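Local coordinates for chorismate mutase protein (Bartonella henselae, PDB 3RMI) that catalyses the rearrangement of chorismate to prephenate, a step on the route to phenylalanine and tyrosine, as an all-helical dimer of the AroQ (type II) family, at the interface of chains A and B. Numbering follows the deposited sequence. Chains: chain A/B, Chorismate mutase protein.

Contact 1: the interface of chains A and B. Residues chain A 42, 45-46, 51, 55, 58; chain B 14, 17-18, 21.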
ATOM      1  N   ILE A  42       2.337  14.282  12.576  1.00 36.50           N
ATOM      2  CA  ILE A  42       3.589  14.902  12.112  1.00 36.46           C
ATOM      3  C   ILE A  42       3.293  16.167  11.323  1.00 38.05           C
ATOM      4  O   ILE A  42       3.966  17.168  11.507  1.00 39.39           O
ATOM      5  CB  ILE A  42       4.480  13.934  11.267  1.00 35.22           C
ATOM      6  CG1 ILE A  42       5.001  12.797  12.158  1.00 34.69           C
ATOM      7  CG2 ILE A  42       5.676  14.698  10.603  1.00 33.37           C
ATOM      8  CD1 ILE A  42       5.773  11.695  11.399  1.00 32.24           C
ATOM      9  N   LEU A  45       2.522  19.129  13.712  1.00 46.26           N
ATOM     10  CA  LEU A  45       3.762  19.474  14.359  1.00 47.31           C
ATOM     11  C   LEU A  45       4.661  20.264  13.385  1.00 47.79           C
ATOM     12  O   LEU A  45       5.151  21.358  13.701  1.00 48.11           O
ATOM     13  CB  LEU A  45       4.420  18.178  14.831  1.00 46.42           C
ATOM     14  CG  LEU A  45       4.938  18.090  16.265  1.00 50.06           C
ATOM     15  CD1 LEU A  45       3.901  18.569  17.344  1.00 52.33           C
ATOM     16  CD2 LEU A  45       5.397  16.673  16.518  1.00 48.99           C
ATOM     17  N   LYS A  46       4.838  19.743  12.174  1.00 46.99           N
ATOM     18  CA  LYS A  46       5.676  20.444  11.194  1.00 48.07           C
ATOM     19  C   LYS A  46       5.102  21.822  10.922  1.00 50.51           C
ATOM     20  O   LYS A  46       5.843  22.784  10.880  1.00 53.55           O
ATOM     21  CB  LYS A  46       5.805  19.671   9.877  1.00 46.95           C
ATOM     22  CG  LYS A  46       6.679  18.389   9.941  1.00 45.61           C
ATOM     23  CD  LYS A  46       6.823  17.796   8.547  1.00 45.99           C
ATOM     24  CE  LYS A  46       7.764  16.631   8.508  1.00 46.46           C
ATOM     25  NZ  LYS A  46       8.114  16.291   7.078  1.00 48.74           N
ATOM     26  N   LEU A  51       8.436  23.431   9.939  1.00 60.67           N
ATOM     27  CA  LEU A  51       9.262  22.396   9.298  1.00 59.58           C
ATOM     28  C   LEU A  51       8.715  22.062   7.910  1.00 59.62           C
ATOM     29  O   LEU A  51       7.507  22.085   7.671  1.00 59.18           O
ATOM     30  CB  LEU A  51       9.337  21.121  10.140  1.00 56.99           C
ATOM     31  CG  LEU A  51       9.901  21.222  11.561  1.00 57.43           C
ATOM     32  CD1 LEU A  51       9.762  19.871  12.251  1.00 53.90           C
ATOM     33  CD2 LEU A  51      11.353  21.665  11.534  1.00 59.74           C
ATOM     34  N   ASP A  55      11.339  16.188   3.708  1.00 50.28           N
ATOM     35  CA  ASP A  55      12.480  16.050   4.600  1.00 50.82           C
ATOM     36  C   ASP A  55      13.417  14.995   3.972  1.00 50.02           C
ATOM     37  O   ASP A  55      13.273  13.804   4.232  1.00 47.11           O
ATOM     38  CB  ASP A  55      11.920  15.592   5.942  1.00 49.61           C
ATOM     39  CG  ASP A  55      12.936  15.591   7.051  1.00 52.41           C
ATOM     40  OD1 ASP A  55      14.131  15.329   6.791  1.00 55.85           O
ATOM     41  OD2 ASP A  55      12.495  15.827   8.206  1.00 56.52           O
ATOM     42  N   ARG A  58      15.142  12.140   5.933  1.00 46.75           N
ATOM     43  CA  ARG A  58      14.123  11.183   6.423  1.00 44.30           C
ATOM     44  C   ARG A  58      13.674  10.207   5.305  1.00 43.72           C
ATOM     45  O   ARG A  58      13.663   8.983   5.496  1.00 43.13           O
ATOM     46  CB  ARG A  58      12.936  11.957   7.023  1.00 42.66           C
ATOM     47  CG  ARG A  58      11.691  11.145   7.356  1.00 40.27           C
ATOM     48  CD  ARG A  58      11.928  10.098   8.435  1.00 38.86           C
ATOM     49  NE  ARG A  58      10.685   9.378   8.700  1.00 37.90           N
ATOM     50  CZ  ARG A  58      10.582   8.161   9.231  1.00 37.38           C
ATOM     51  NH1 ARG A  58      11.659   7.481   9.618  1.00 37.59           N
ATOM     52  NH2 ARG A  58       9.376   7.631   9.410  1.00 36.58           N
TER
ATOM     53  N   LEU B  14       8.419  13.818  17.359  1.00 41.15           N
ATOM     54  CA  LEU B  14       8.579  13.489  15.965  1.00 40.17           C
ATOM     55  C   LEU B  14       9.195  12.100  15.839  1.00 39.19           C
ATOM     56  O   LEU B  14       8.685  11.260  15.102  1.00 37.92           O
ATOM     57  CB  LEU B  14       9.466  14.547  15.338  1.00 41.96           C
ATOM     58  CG  LEU B  14       9.509  14.725  13.830  1.00 44.87           C
ATOM     59  CD1 LEU B  14       8.109  14.988  13.279  1.00 42.41           C
ATOM     60  CD2 LEU B  14      10.515  15.892  13.532  1.00 45.71           C
ATOM     61  N   LEU B  17       6.711   9.305  16.738  1.00 36.98           N
ATOM     62  CA  LEU B  17       5.722   9.076  15.670  1.00 35.33           C
ATOM     63  C   LEU B  17       6.368   8.368  14.491  1.00 33.71           C
ATOM     64  O   LEU B  17       5.777   7.518  13.826  1.00 33.64           O
ATOM     65  CB  LEU B  17       5.104  10.404  15.205  1.00 35.50           C
ATOM     66  CG  LEU B  17       4.146  11.048  16.230  1.00 38.96           C
ATOM     67  CD1 LEU B  17       4.091  12.551  16.018  1.00 40.32           C
ATOM     68  CD2 LEU B  17       2.683  10.445  16.265  1.00 38.57           C
ATOM     69  N   ARG B  18       7.610   8.676  14.237  1.00 34.57           N
ATOM     70  CA  ARG B  18       8.290   8.014  13.149  1.00 34.66           C
ATOM     71  C   ARG B  18       8.619   6.571  13.463  1.00 35.81           C
ATOM     72  O   ARG B  18       8.674   5.756  12.547  1.00 37.73           O
ATOM     73  CB  ARG B  18       9.510   8.798  12.743  1.00 36.71           C
ATOM     74  CG  ARG B  18       9.122  10.043  11.979  1.00 36.90           C
ATOM     75  CD  ARG B  18      10.287  11.005  11.812  1.00 39.68           C
ATOM     76  NE  ARG B  18       9.984  12.022  10.820  1.00 41.86           N
ATOM     77  CZ  ARG B  18      10.752  13.063  10.552  1.00 45.68           C
ATOM     78  NH1 ARG B  18      11.879  13.248  11.215  1.00 49.69           N
ATOM     79  NH2 ARG B  18      10.390  13.918   9.611  1.00 48.30           N
ATOM     80  N   ILE B  21       5.354   4.829  12.386  1.00 29.54           N
ATOM     81  CA  ILE B  21       5.275   4.808  10.936  1.00 28.71           C
ATOM     82  C   ILE B  21       6.158   3.717  10.404  1.00 30.23           C
ATOM     83  O   ILE B  21       5.741   2.896   9.599  1.00 30.33           O
ATOM     84  CB  ILE B  21       5.669   6.173  10.370  1.00 28.94           C
ATOM     85  CG1 ILE B  21       4.550   7.176  10.687  1.00 28.32           C
ATOM     86  CG2 ILE B  21       5.926   6.085   8.854  1.00 28.80           C
ATOM     87  CD1 ILE B  21       5.062   8.599  10.756  1.00 29.35           C
TER
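B:Arg18 and A:Arg58 lie alongside each other and run in opposite directions, their guanidinium planes turned 29° apart. The overlap is staggered: CG of B:Arg18 sits 3.3 Å above the guanidinium plane of A:Arg58, while CD of A:Arg58 rests on one face of the B:Arg18 guanidinium, whose opposite face carries CG of B:Leu14. A bend at chi2 (63°) turns A:Arg58 along its neighbour. B:Arg18 is extended from CG to NE and delivers NH2 to the carboxylate OD2 of A:Asp55 at 3.2 Å, a salt bridge and hydrogen bond of 154° at the hydrogen. The donor comes from above the carboxylate plane, and the two flat groups are steeply turned against each other. A:Lys46 crosses B:Arg18 at about a right angle, its NZ 4.2 Å from NH2 of the arginine. Next to the polar cluster, A:Ile42 crosses B:Leu14 likewise, CG2 to CD1 at 3.6 Å, and slides past B:Leu17, CG1 to CB at 3.9 Å; its CD1 points tip to tip at B:Ile21. In AroQ mutases an arginine from the partner's first helix enters the active site; B:Arg18 probably has this role, beside A:Lys46, A:Asp55 and A:Arg58, so that both chains would build the active site.

Contact 2: the interface of chains A and B. Residues chain A 66, 75, 80, 83; chain B 25-26, 29.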
ATOM      1  N   LEU A  66      13.503   0.204   4.048  1.00 40.44           N
ATOM      2  CA  LEU A  66      12.455  -0.665   3.562  1.00 39.77           C
ATOM      3  C   LEU A  66      12.986  -1.592   2.471  1.00 41.31           C
ATOM      4  O   LEU A  66      12.580  -2.747   2.367  1.00 40.87           O
ATOM      5  CB  LEU A  66      11.241   0.143   3.082  1.00 37.75           C
ATOM      6  CG  LEU A  66       9.923  -0.642   3.136  1.00 37.40           C
ATOM      7  CD1 LEU A  66       9.595  -1.028   4.605  1.00 37.65           C
ATOM      8  CD2 LEU A  66       8.778   0.150   2.514  1.00 33.97           C
ATOM      9  N   PHE A  75      11.066 -10.116  -0.860  1.00 55.43           N
ATOM     10  CA  PHE A  75      10.128  -9.197  -1.498  1.00 51.51           C
ATOM     11  C   PHE A  75      10.906  -8.196  -2.369  1.00 50.95           C
ATOM     12  O   PHE A  75      11.983  -7.719  -1.956  1.00 50.97           O
ATOM     13  CB  PHE A  75       9.387  -8.451  -0.395  1.00 49.23           C
ATOM     14  CG  PHE A  75       8.204  -7.672  -0.866  1.00 45.77           C
ATOM     15  CD1 PHE A  75       6.945  -8.221  -0.823  1.00 46.16           C
ATOM     16  CD2 PHE A  75       8.346  -6.381  -1.341  1.00 43.51           C
ATOM     17  CE1 PHE A  75       5.840  -7.491  -1.250  1.00 45.43           C
ATOM     18  CE2 PHE A  75       7.252  -5.653  -1.754  1.00 43.26           C
ATOM     19  CZ  PHE A  75       5.996  -6.206  -1.706  1.00 42.53           C
ATOM     20  N   ALA A  80       8.864  -2.400  -3.264  1.00 37.66           N
ATOM     21  CA  ALA A  80       8.811  -1.797  -1.935  1.00 36.53           C
ATOM     22  C   ALA A  80       9.022  -0.276  -2.022  1.00 36.63           C
ATOM     23  O   ALA A  80       8.279   0.497  -1.433  1.00 35.58           O
ATOM     24  CB  ALA A  80       9.845  -2.441  -0.994  1.00 36.43           C
ATOM     25  N   PHE A  83       6.171   1.520  -3.769  1.00 38.17           N
ATOM     26  CA  PHE A  83       5.043   1.559  -2.832  1.00 36.44           C
ATOM     27  C   PHE A  83       5.219   2.638  -1.768  1.00 34.95           C
ATOM     28  O   PHE A  83       4.309   3.435  -1.510  1.00 34.72           O
ATOM     29  CB  PHE A  83       4.852   0.194  -2.183  1.00 36.30           C
ATOM     30  CG  PHE A  83       3.930   0.211  -0.991  1.00 37.34           C
ATOM     31  CD1 PHE A  83       2.607   0.460  -1.134  1.00 39.88           C
ATOM     32  CD2 PHE A  83       4.418  -0.002   0.283  1.00 40.03           C
ATOM     33  CE1 PHE A  83       1.772   0.495  -0.023  1.00 41.36           C
ATOM     34  CE2 PHE A  83       3.585   0.026   1.373  1.00 38.50           C
ATOM     35  CZ  PHE A  83       2.262   0.274   1.206  1.00 39.97           C
TER
ATOM     36  N   ASP B  25       5.079   0.447   8.197  1.00 28.79           N
ATOM     37  CA  ASP B  25       5.617   0.144   6.881  1.00 30.22           C
ATOM     38  C   ASP B  25       6.166  -1.283   6.772  1.00 30.57           C
ATOM     39  O   ASP B  25       5.994  -1.906   5.733  1.00 30.11           O
ATOM     40  CB  ASP B  25       6.672   1.175   6.486  1.00 31.92           C
ATOM     41  CG  ASP B  25       6.052   2.562   6.125  1.00 34.61           C
ATOM     42  OD1 ASP B  25       4.819   2.634   5.895  1.00 35.67           O
ATOM     43  OD2 ASP B  25       6.794   3.592   6.089  1.00 37.57           O
ATOM     44  N   ILE B  26       6.796  -1.820   7.817  1.00 31.54           N
ATOM     45  CA  ILE B  26       7.249  -3.218   7.756  1.00 32.71           C
ATOM     46  C   ILE B  26       6.075  -4.149   7.684  1.00 31.28           C
ATOM     47  O   ILE B  26       6.123  -5.162   7.006  1.00 32.15           O
ATOM     48  CB  ILE B  26       7.999  -3.766   8.978  1.00 34.57           C
ATOM     49  CG1 ILE B  26       8.934  -2.778   9.574  1.00 38.44           C
ATOM     50  CG2 ILE B  26       8.828  -5.008   8.543  1.00 37.84           C
ATOM     51  CD1 ILE B  26       9.992  -3.420  10.536  1.00 45.33           C
ATOM     52  N   ILE B  29       4.525  -4.241   4.302  1.00 29.89           N
ATOM     53  CA  ILE B  29       5.302  -5.070   3.377  1.00 30.79           C
ATOM     54  C   ILE B  29       5.071  -6.565   3.637  1.00 31.49           C
ATOM     55  O   ILE B  29       5.003  -7.361   2.703  1.00 31.64           O
ATOM     56  CB  ILE B  29       6.816  -4.776   3.481  1.00 33.12           C
ATOM     57  CG1 ILE B  29       7.123  -3.406   2.849  1.00 34.69           C
ATOM     58  CG2 ILE B  29       7.676  -5.867   2.775  1.00 32.57           C
ATOM     59  CD1 ILE B  29       6.716  -3.285   1.359  1.00 33.97           C
TER
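B:Ile29, on the long first helix (4-48) of an AroQ-type chorismate mutase, puts its side chain among A:Leu66, A:Phe75, A:Ala80 and A:Phe83 of the partner, which come from helix 56-72, the connecting loop and helix 77-106. The patch has no polar pair between the two sides and helps hold the dimer together by apolar packing. The aliphatic contacts centre on the CG1-CD1 branch of B:Ile29. A:Leu66 and B:Ile29 reach toward each other tip to tip, and CG1 of the isoleucine lies 3.9 Å from CD1 of the leucine and about as far from its CD2, so both methyls of the fork share one methylene. A:Leu66 has CG anti to its backbone N (chi1 -155°), which sends this fork across the interface. CD1 of B:Ile29 continues to the methyl CB of A:Ala80 at 4.0 Å. Aromatic contacts use the other branch as well. CG2 of B:Ile29 stands 4.1 Å above one face of the A:Phe75 ring, toward its rim, while CD1 of the same isoleucine touches ring atom CE2 at 3.9 Å. The backbone N of A:Ala80 lies at the edge of this ring, in its plane. A:Phe83 slides past B:Ile29 in the opposite direction, with CD2 4.1 Å from the isoleucine CD1. Contacts to the backbone extend the patch: the carbonyl O of B:Asp25 is 3.9 Å from CD1 of A:Leu66, and the carbonyl O of B:Ile29 is 4.0 Å from CE1 of A:Phe75.

Contact 3: the interface of chains A and B. Residues chain A 32-33, 36, 86-87, 90; chain B 75, 79.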
ATOM      1  N   LEU A  32      -2.871   1.303   7.165  1.00 28.14           N
ATOM      2  CA  LEU A  32      -2.718   2.641   6.596  1.00 27.79           C
ATOM      3  C   LEU A  32      -3.554   3.725   7.305  1.00 28.68           C
ATOM      4  O   LEU A  32      -3.087   4.863   7.448  1.00 28.84           O
ATOM      5  CB  LEU A  32      -3.079   2.632   5.134  1.00 28.30           C
ATOM      6  CG  LEU A  32      -2.120   2.003   4.141  1.00 28.16           C
ATOM      7  CD1 LEU A  32      -2.873   2.004   2.772  1.00 30.48           C
ATOM      8  CD2 LEU A  32      -0.855   2.800   4.048  1.00 27.18           C
ATOM      9  N   ALA A  33      -4.765   3.396   7.745  1.00 29.26           N
ATOM     10  CA  ALA A  33      -5.506   4.331   8.574  1.00 31.26           C
ATOM     11  C   ALA A  33      -4.664   4.776   9.757  1.00 31.53           C
ATOM     12  O   ALA A  33      -4.616   5.956  10.063  1.00 32.30           O
ATOM     13  CB  ALA A  33      -6.813   3.730   9.091  1.00 32.06           C
ATOM     14  N   PHE A  36      -1.648   6.991   8.643  1.00 30.58           N
ATOM     15  CA  PHE A  36      -2.064   8.348   8.304  1.00 31.52           C
ATOM     16  C   PHE A  36      -2.467   9.170   9.544  1.00 33.33           C
ATOM     17  O   PHE A  36      -2.321  10.385   9.553  1.00 34.75           O
ATOM     18  CB  PHE A  36      -3.140   8.338   7.209  1.00 32.07           C
ATOM     19  CG  PHE A  36      -2.557   8.318   5.830  1.00 32.36           C
ATOM     20  CD1 PHE A  36      -2.092   9.496   5.250  1.00 33.31           C
ATOM     21  CD2 PHE A  36      -2.356   7.124   5.161  1.00 32.37           C
ATOM     22  CE1 PHE A  36      -1.508   9.485   3.993  1.00 32.59           C
ATOM     23  CE2 PHE A  36      -1.746   7.101   3.900  1.00 32.41           C
ATOM     24  CZ  PHE A  36      -1.334   8.284   3.325  1.00 34.41           C
ATOM     25  N   PHE A  86       4.797   6.050  -3.254  1.00 36.90           N
ATOM     26  CA  PHE A  86       3.371   6.278  -3.459  1.00 37.36           C
ATOM     27  C   PHE A  86       2.723   6.793  -2.185  1.00 36.14           C
ATOM     28  O   PHE A  86       1.937   7.743  -2.211  1.00 37.43           O
ATOM     29  CB  PHE A  86       2.698   4.969  -3.930  1.00 37.87           C
ATOM     30  CG  PHE A  86       1.207   5.058  -4.051  1.00 38.30           C
ATOM     31  CD1 PHE A  86       0.625   5.599  -5.201  1.00 41.31           C
ATOM     32  CD2 PHE A  86       0.388   4.608  -3.027  1.00 36.88           C
ATOM     33  CE1 PHE A  86      -0.745   5.689  -5.330  1.00 42.35           C
ATOM     34  CE2 PHE A  86      -0.996   4.704  -3.131  1.00 39.05           C
ATOM     35  CZ  PHE A  86      -1.565   5.247  -4.296  1.00 43.28           C
ATOM     36  N   ILE A  87       3.047   6.170  -1.062  1.00 34.38           N
ATOM     37  CA  ILE A  87       2.512   6.635   0.205  1.00 33.91           C
ATOM     38  C   ILE A  87       3.063   8.030   0.556  1.00 34.28           C
ATOM     39  O   ILE A  87       2.320   8.921   0.976  1.00 34.64           O
ATOM     40  CB  ILE A  87       2.823   5.661   1.337  1.00 32.33           C
ATOM     41  CG1 ILE A  87       2.175   4.301   1.067  1.00 33.62           C
ATOM     42  CG2 ILE A  87       2.299   6.189   2.632  1.00 30.87           C
ATOM     43  CD1 ILE A  87       0.644   4.383   0.975  1.00 37.52           C
ATOM     44  N   GLU A  90       1.384  11.078  -0.998  1.00 42.06           N
ATOM     45  CA  GLU A  90       0.146  11.465  -0.368  1.00 42.55           C
ATOM     46  C   GLU A  90       0.453  12.219   0.910  1.00 41.61           C
ATOM     47  O   GLU A  90      -0.170  13.225   1.215  1.00 43.05           O
ATOM     48  CB  GLU A  90      -0.684  10.238  -0.054  1.00 41.73           C
ATOM     49  CG  GLU A  90      -2.028  10.559   0.561  1.00 44.21           C
ATOM     50  CD  GLU A  90      -2.923  11.380  -0.356  1.00 49.26           C
ATOM     51  OE1 GLU A  90      -2.663  11.421  -1.584  1.00 52.32           O
ATOM     52  OE2 GLU A  90      -3.900  11.965   0.151  1.00 50.59           O
TER
ATOM     53  N   PHE B  75     -11.877   6.405   6.592  1.00 55.43           N
ATOM     54  CA  PHE B  75     -10.722   6.476   5.701  1.00 51.51           C
ATOM     55  C   PHE B  75     -11.181   6.940   4.308  1.00 50.95           C
ATOM     56  O   PHE B  75     -12.248   6.507   3.828  1.00 50.97           O
ATOM     57  CB  PHE B  75     -10.124   5.077   5.605  1.00 49.23           C
ATOM     58  CG  PHE B  75      -8.782   5.025   4.953  1.00 45.77           C
ATOM     59  CD1 PHE B  75      -7.637   5.055   5.712  1.00 46.16           C
ATOM     60  CD2 PHE B  75      -8.663   4.932   3.578  1.00 43.51           C
ATOM     61  CE1 PHE B  75      -6.386   4.994   5.106  1.00 45.43           C
ATOM     62  CE2 PHE B  75      -7.425   4.861   2.978  1.00 43.26           C
ATOM     63  CZ  PHE B  75      -6.284   4.888   3.741  1.00 42.53           C
ATOM     64  N   PHE B  79      -8.726   7.649  -1.848  1.00 43.61           N
ATOM     65  CA  PHE B  79      -7.368   7.177  -1.670  1.00 42.26           C
ATOM     66  C   PHE B  79      -7.321   5.662  -1.554  1.00 39.19           C
ATOM     67  O   PHE B  79      -6.425   5.039  -2.118  1.00 38.35           O
ATOM     68  CB  PHE B  79      -6.674   7.828  -0.484  1.00 42.73           C
ATOM     69  CG  PHE B  79      -5.209   7.501  -0.421  1.00 44.05           C
ATOM     70  CD1 PHE B  79      -4.332   8.020  -1.372  1.00 46.82           C
ATOM     71  CD2 PHE B  79      -4.704   6.637   0.557  1.00 42.97           C
ATOM     72  CE1 PHE B  79      -2.958   7.680  -1.344  1.00 48.22           C
ATOM     73  CE2 PHE B  79      -3.342   6.312   0.598  1.00 43.08           C
ATOM     74  CZ  PHE B  79      -2.470   6.830  -0.345  1.00 45.17           C
TER
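The ring of B:Phe79, in the helical dimer core of this AroQ-family mutase, receives the methylene CG of A:Glu90 over one face, in a CH-pi contact 4.0 Å from the ring centroid, and has CZ of B:Phe75 at its edge, in plane. A:Phe36 meets B:Phe79 edge-to-face, the planes 71° apart, and CE2 of one ring lies 3.8 Å from CE2 of the other. The carbonyl O of A:Leu32, one helical turn earlier, lies at the edge of the A:Phe36 ring, in its plane. B:Phe79, near the start of helix 77-106, enters between helices 4-48 and 77-106 of the partner. Its CG is anti to the backbone N (chi1 -171°), which carries the ring out to those helices. A:Phe86 approaches tip to tip, its CE2 3.8 Å from CZ of B:Phe79, and A:Ile87 crosses B:Phe79 at about a right angle, its CD1 4.2 Å from CZ. A:Glu90 runs past B:Phe79 in the opposite direction; bent at chi2 (62°), it lays its aliphatic part over the ring, while the carboxylate atom OE1 is 3.8 Å from CE1 of B:Phe79. B:Phe75, in the loop before helix 77-106, lies against the backbone of helix 4-48 instead, its CE1 3.5 Å from N of A:Ala33. The adjoining CD1 touches the alanine CB at 3.7 Å, and CB of A:Leu32 is 4.1 Å from CE1 of B:Phe75.

Helix 4-48 enters every contact, from chain B in contacts 1 and 2 and from chain A in contacts 1 and 3. Helix 56-72 of chain A serves contacts 1 and 2, and helix 77-106 of chain A contacts 2 and 3. Between the centres of their C-alpha atoms, contacts 1 and 2 are about 19 Å apart, contacts 1 and 3 about 15 Å, and contacts 2 and 3 about 14 Å. Phe75 serves in contact 2 from chain A and in contact 3 from chain B. Contact 1 mixes polar and apolar pairing, contacts 2 and 3 are apolar; the intertwined interface suggests that folding and dimerisation are coupled.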